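Local atomic coordinates of H127A/Y244A mutant of alginate lyase AlyC3 in complex with dimannuronate (PDB entry 7C8F), a protein that cleaves alginate by beta-elimination as a polysaccharide lyase of family PL7, caught here as an engineered double mutant bound to dimannuronate. Residues P106-N118 with V242-H254. Numbering follows the deposited sequence.
Sequences PVASMKNSNSKQN and VANQFTNGMSEAH. With BEM (beta-D-mannopyranuronic acid), chain D.
The Phe246 ring meets Met110 obliquely, with CE 3.9 Å from Phe246 CD1 and SD making a Met-aromatic contact. In this concanavalin-like beta-sandwich, 106-118 links strands 93-103 and 119-129 of the two large sheets, and so does the loop 246-249 between strands 242-245 and 250-264. Ser109 O also approaches obliquely, 3.3 Å from Phe246 CE2. At the ring edge, in plane, lie Met250 N and Ser251 N. The flat amide of Gln117 lies against the aliphatic part of Gln245, where Gln117 CD is 3.6 Å from Gln245 CB, with the two amide planes 27° apart. Gln245 OE1 is hydrogen-bonded to Thr121 OG1. Ile120 of strand 119-129 touches both Met110 and Phe246.

Two successive ST turns, at Ser113 and Ser115, shape the loop. With OG anti to the backbone N (chi1 179°), the Ser113 hydroxyl lies within reach of Thr247 N. There it accepts a nearly straight bond from Thr247 N (177°) and another from Ser115 N, and it donates to Asn118 OD1 on a lone pair in the carbonyl plane. Replacing Ser113 by an alanine removes the hydroxyl, and is likely to leave Thr247 N and Ser115 N without their acceptor and the Asn118 amide less firmly fixed. Thr247 OG1 accepts from Asn114 N at 3.2 Å. Water 2 accepts from Asn112 N.

At the other end Ser109 OG donates to Met250 O, 2.7 Å away, and water 1 joins this hydroxyl to Glu252 N. In the glycan pocket, Gln117 is extended and also bonds Glu119; its NE2 donates to O3 of the mannuronate at 2.9 Å.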
# COMPACT_ATOMS: atom_id res chain seq x y z
N PRO B 106 28.08 13.39 21.90
CA PRO B 106 27.99 12.76 20.58
C PRO B 106 29.19 13.03 19.68
O PRO B 106 29.55 12.17 18.87
CB PRO B 106 26.69 13.34 19.99
CG PRO B 106 26.46 14.60 20.73
CD PRO B 106 27.03 14.40 22.11
N VAL B 107 29.83 14.19 19.80
CA VAL B 107 31.04 14.41 19.00
C VAL B 107 32.11 13.39 19.38
O VAL B 107 32.76 12.80 18.51
CB VAL B 107 31.52 15.86 19.10
CG1 VAL B 107 32.83 16.03 18.33
CG2 VAL B 107 30.47 16.82 18.57
N ALA B 108 32.27 13.15 20.68
CA ALA B 108 33.21 12.11 21.12
C ALA B 108 32.81 10.74 20.60
O ALA B 108 33.66 9.97 20.14
CB ALA B 108 33.32 12.11 22.64
N SER B 109 31.51 10.41 20.64
CA SER B 109 31.04 9.13 20.11
C SER B 109 31.57 8.87 18.71
O SER B 109 31.92 7.73 18.37
CB SER B 109 29.50 9.10 20.08
OG SER B 109 28.95 9.09 21.37
N MET B 110 31.57 9.90 17.89
CA MET B 110 31.93 9.80 16.51
C MET B 110 33.41 10.06 16.10
O MET B 110 33.70 10.05 14.97
CB MET B 110 30.98 10.67 15.67
CG MET B 110 29.50 10.42 15.97
SD MET B 110 28.36 10.94 14.67
CE MET B 110 26.82 10.43 15.43
N LYS B 111 34.27 10.26 17.08
CA LYS B 111 35.71 10.54 16.91
C LYS B 111 36.42 9.71 15.89
O LYS B 111 37.18 10.20 15.09
CB LYS B 111 36.47 10.20 18.20
CG LYS B 111 36.89 11.28 19.12
CD LYS B 111 37.28 10.72 20.49
CE LYS B 111 38.02 9.39 20.44
NZ LYS B 111 38.69 9.01 21.73
N ASN B 112 36.21 8.43 15.97
CA ASN B 112 36.87 7.52 15.10
C ASN B 112 36.01 7.01 13.98
O ASN B 112 36.33 6.03 13.40
CB ASN B 112 37.37 6.36 15.93
CG ASN B 112 38.68 6.65 16.63
OD1 ASN B 112 38.89 6.20 17.73
ND2 ASN B 112 39.57 7.31 15.97
N SER B 113 34.90 7.68 13.69
CA SER B 113 34.05 7.22 12.63
C SER B 113 34.43 7.65 11.25
O SER B 113 34.84 8.74 11.03
CB SER B 113 32.60 7.72 12.85
OG SER B 113 31.74 7.31 11.84
N ASN B 114 34.28 6.76 10.32
CA ASN B 114 34.42 7.10 8.91
C ASN B 114 33.10 6.94 8.16
O ASN B 114 33.10 6.81 6.93
CB ASN B 114 35.54 6.30 8.25
CG ASN B 114 35.21 4.83 8.11
OD1 ASN B 114 34.31 4.31 8.77
ND2 ASN B 114 35.94 4.15 7.23
N SER B 115 31.98 6.93 8.88
CA SER B 115 30.68 6.87 8.24
C SER B 115 30.41 8.17 7.49
O SER B 115 30.78 9.25 7.95
CB SER B 115 29.59 6.68 9.30
OG SER B 115 28.29 6.75 8.72
N LYS B 116 29.76 8.05 6.33
CA LYS B 116 29.29 9.22 5.61
C LYS B 116 28.03 9.81 6.25
O LYS B 116 27.69 10.96 5.97
CB LYS B 116 29.01 8.87 4.15
CG LYS B 116 30.21 8.31 3.40
CD LYS B 116 29.85 7.95 1.96
CE LYS B 116 29.62 9.19 1.10
NZ LYS B 116 30.89 9.80 0.62
N GLN B 117 27.36 9.04 7.11
CA GLN B 117 26.10 9.47 7.71
C GLN B 117 26.32 10.17 9.05
O GLN B 117 25.86 11.30 9.25
CB GLN B 117 25.21 8.24 7.89
CG GLN B 117 23.77 8.56 8.18
CD GLN B 117 22.88 7.36 8.00
OE1 GLN B 117 23.34 6.29 7.59
NE2 GLN B 117 21.60 7.52 8.31
N ASN B 118 27.02 9.53 9.99
CA ASN B 118 27.34 10.12 11.28
C ASN B 118 26.09 10.69 11.96
O ASN B 118 25.98 11.89 12.25
CB ASN B 118 28.47 11.14 11.18
CG ASN B 118 29.84 10.48 11.23
OD1 ASN B 118 29.93 9.26 11.39
ND2 ASN B 118 30.89 11.27 11.09
N VAL B 242 18.56 4.22 21.20
CA VAL B 242 19.65 4.62 20.31
C VAL B 242 19.80 3.60 19.19
O VAL B 242 19.61 2.40 19.40
CB VAL B 242 21.01 4.79 21.02
CG1 VAL B 242 20.96 5.95 21.98
CG2 VAL B 242 21.39 3.51 21.74
N ALA B 243 20.12 4.10 18.00
CA ALA B 243 20.51 3.27 16.87
C ALA B 243 21.65 4.01 16.19
O ALA B 243 21.55 5.21 15.95
CB ALA B 243 19.34 3.06 15.90
N ASN B 244 22.74 3.30 15.90
CA ASN B 244 23.99 3.93 15.49
C ASN B 244 24.11 3.95 13.98
O ASN B 244 24.04 2.90 13.33
CB ASN B 244 25.19 3.17 16.05
CG ASN B 244 25.27 3.23 17.55
OD1 ASN B 244 24.63 4.06 18.19
ND2 ASN B 244 26.07 2.34 18.13
N GLN B 245 24.29 5.16 13.43
CA GLN B 245 24.73 5.31 12.05
C GLN B 245 26.08 6.03 12.05
O GLN B 245 26.23 7.13 11.51
CB GLN B 245 23.67 6.03 11.22
CG GLN B 245 22.37 5.21 11.03
CD GLN B 245 21.29 5.50 12.07
OE1 GLN B 245 21.22 6.59 12.64
NE2 GLN B 245 20.42 4.52 12.32
N PHE B 246 27.06 5.42 12.72
CA PHE B 246 28.43 5.91 12.79
C PHE B 246 29.27 4.72 13.24
O PHE B 246 28.74 3.74 13.78
CB PHE B 246 28.57 7.08 13.77
CG PHE B 246 28.36 6.70 15.21
CD1 PHE B 246 27.08 6.58 15.73
CD2 PHE B 246 29.45 6.46 16.04
CE1 PHE B 246 26.89 6.24 17.05
CE2 PHE B 246 29.26 6.11 17.37
CZ PHE B 246 27.98 5.99 17.87
N THR B 247 30.58 4.79 13.00
CA THR B 247 31.45 3.65 13.25
C THR B 247 32.37 3.87 14.45
O THR B 247 32.67 5.00 14.84
CB THR B 247 32.29 3.26 12.02
OG1 THR B 247 33.41 4.15 11.89
CG2 THR B 247 31.45 3.29 10.75
N ASN B 248 32.79 2.75 15.04
CA ASN B 248 33.92 2.70 15.98
C ASN B 248 33.67 3.49 17.26
O ASN B 248 34.62 3.98 17.88
CB ASN B 248 35.23 3.15 15.31
CG ASN B 248 35.60 2.29 14.12
OD1 ASN B 248 35.72 2.78 13.00
ND2 ASN B 248 35.80 1.00 14.36
N GLY B 249 32.42 3.60 17.71
CA GLY B 249 32.12 4.36 18.90
C GLY B 249 30.86 3.90 19.60
O GLY B 249 30.13 3.03 19.12
N MET B 250 30.58 4.53 20.74
CA MET B 250 29.42 4.20 21.55
C MET B 250 28.53 5.42 21.72
O MET B 250 29.01 6.51 22.06
CB MET B 250 29.79 3.66 22.93
CG MET B 250 28.56 3.12 23.66
SD MET B 250 28.89 2.50 25.31
CE MET B 250 29.83 1.02 24.93
N SER B 251 27.24 5.24 21.47
CA SER B 251 26.26 6.29 21.69
C SER B 251 25.65 6.14 23.09
O SER B 251 25.67 5.07 23.69
CB SER B 251 25.14 6.17 20.66
OG SER B 251 24.53 4.90 20.78
N GLU B 252 25.09 7.24 23.58
CA GLU B 252 24.50 7.28 24.91
C GLU B 252 23.43 8.35 24.91
O GLU B 252 23.72 9.52 24.63
CB GLU B 252 25.55 7.57 25.98
CG GLU B 252 24.96 7.67 27.37
CD GLU B 252 26.03 7.76 28.45
OE1 GLU B 252 27.22 7.55 28.12
OE2 GLU B 252 25.67 8.03 29.61
N ALA B 253 22.19 7.95 25.20
CA ALA B 253 21.07 8.87 25.32
C ALA B 253 20.45 8.74 26.70
O ALA B 253 20.24 7.62 27.19
CB ALA B 253 20.00 8.59 24.25
N HIS B 254 20.14 9.88 27.31
CA HIS B 254 19.49 9.94 28.62
C HIS B 254 18.08 10.50 28.43
O HIS B 254 17.91 11.62 27.95
CB HIS B 254 20.29 10.81 29.59
CG HIS B 254 21.57 10.18 30.02
ND1 HIS B 254 22.24 10.57 31.17
CD2 HIS B 254 22.32 9.20 29.47
CE1 HIS B 254 23.34 9.85 31.30
NE2 HIS B 254 23.41 9.01 30.28
C1 BEM D . 17.55 2.44 7.89
C2 BEM D . 18.90 3.15 7.95
O2 BEM D . 19.70 2.76 6.84
C3 BEM D . 18.68 4.64 7.84
O3 BEM D . 19.89 5.30 7.69
C4 BEM D . 18.04 4.87 6.51
O4 BEM D . 18.05 6.22 6.17
C5 BEM D . 16.69 4.26 6.57
O5 BEM D . 16.90 2.88 6.73
C6 BEM D . 15.97 4.53 5.31
O6B BEM D . 15.98 3.70 4.44
O6A BEM D . 15.24 5.48 5.35
O HOH W 1 26.30 9.73 22.33
O HOH W 2 33.90 6.84 16.59
O HOH W 3 35.85 5.96 19.18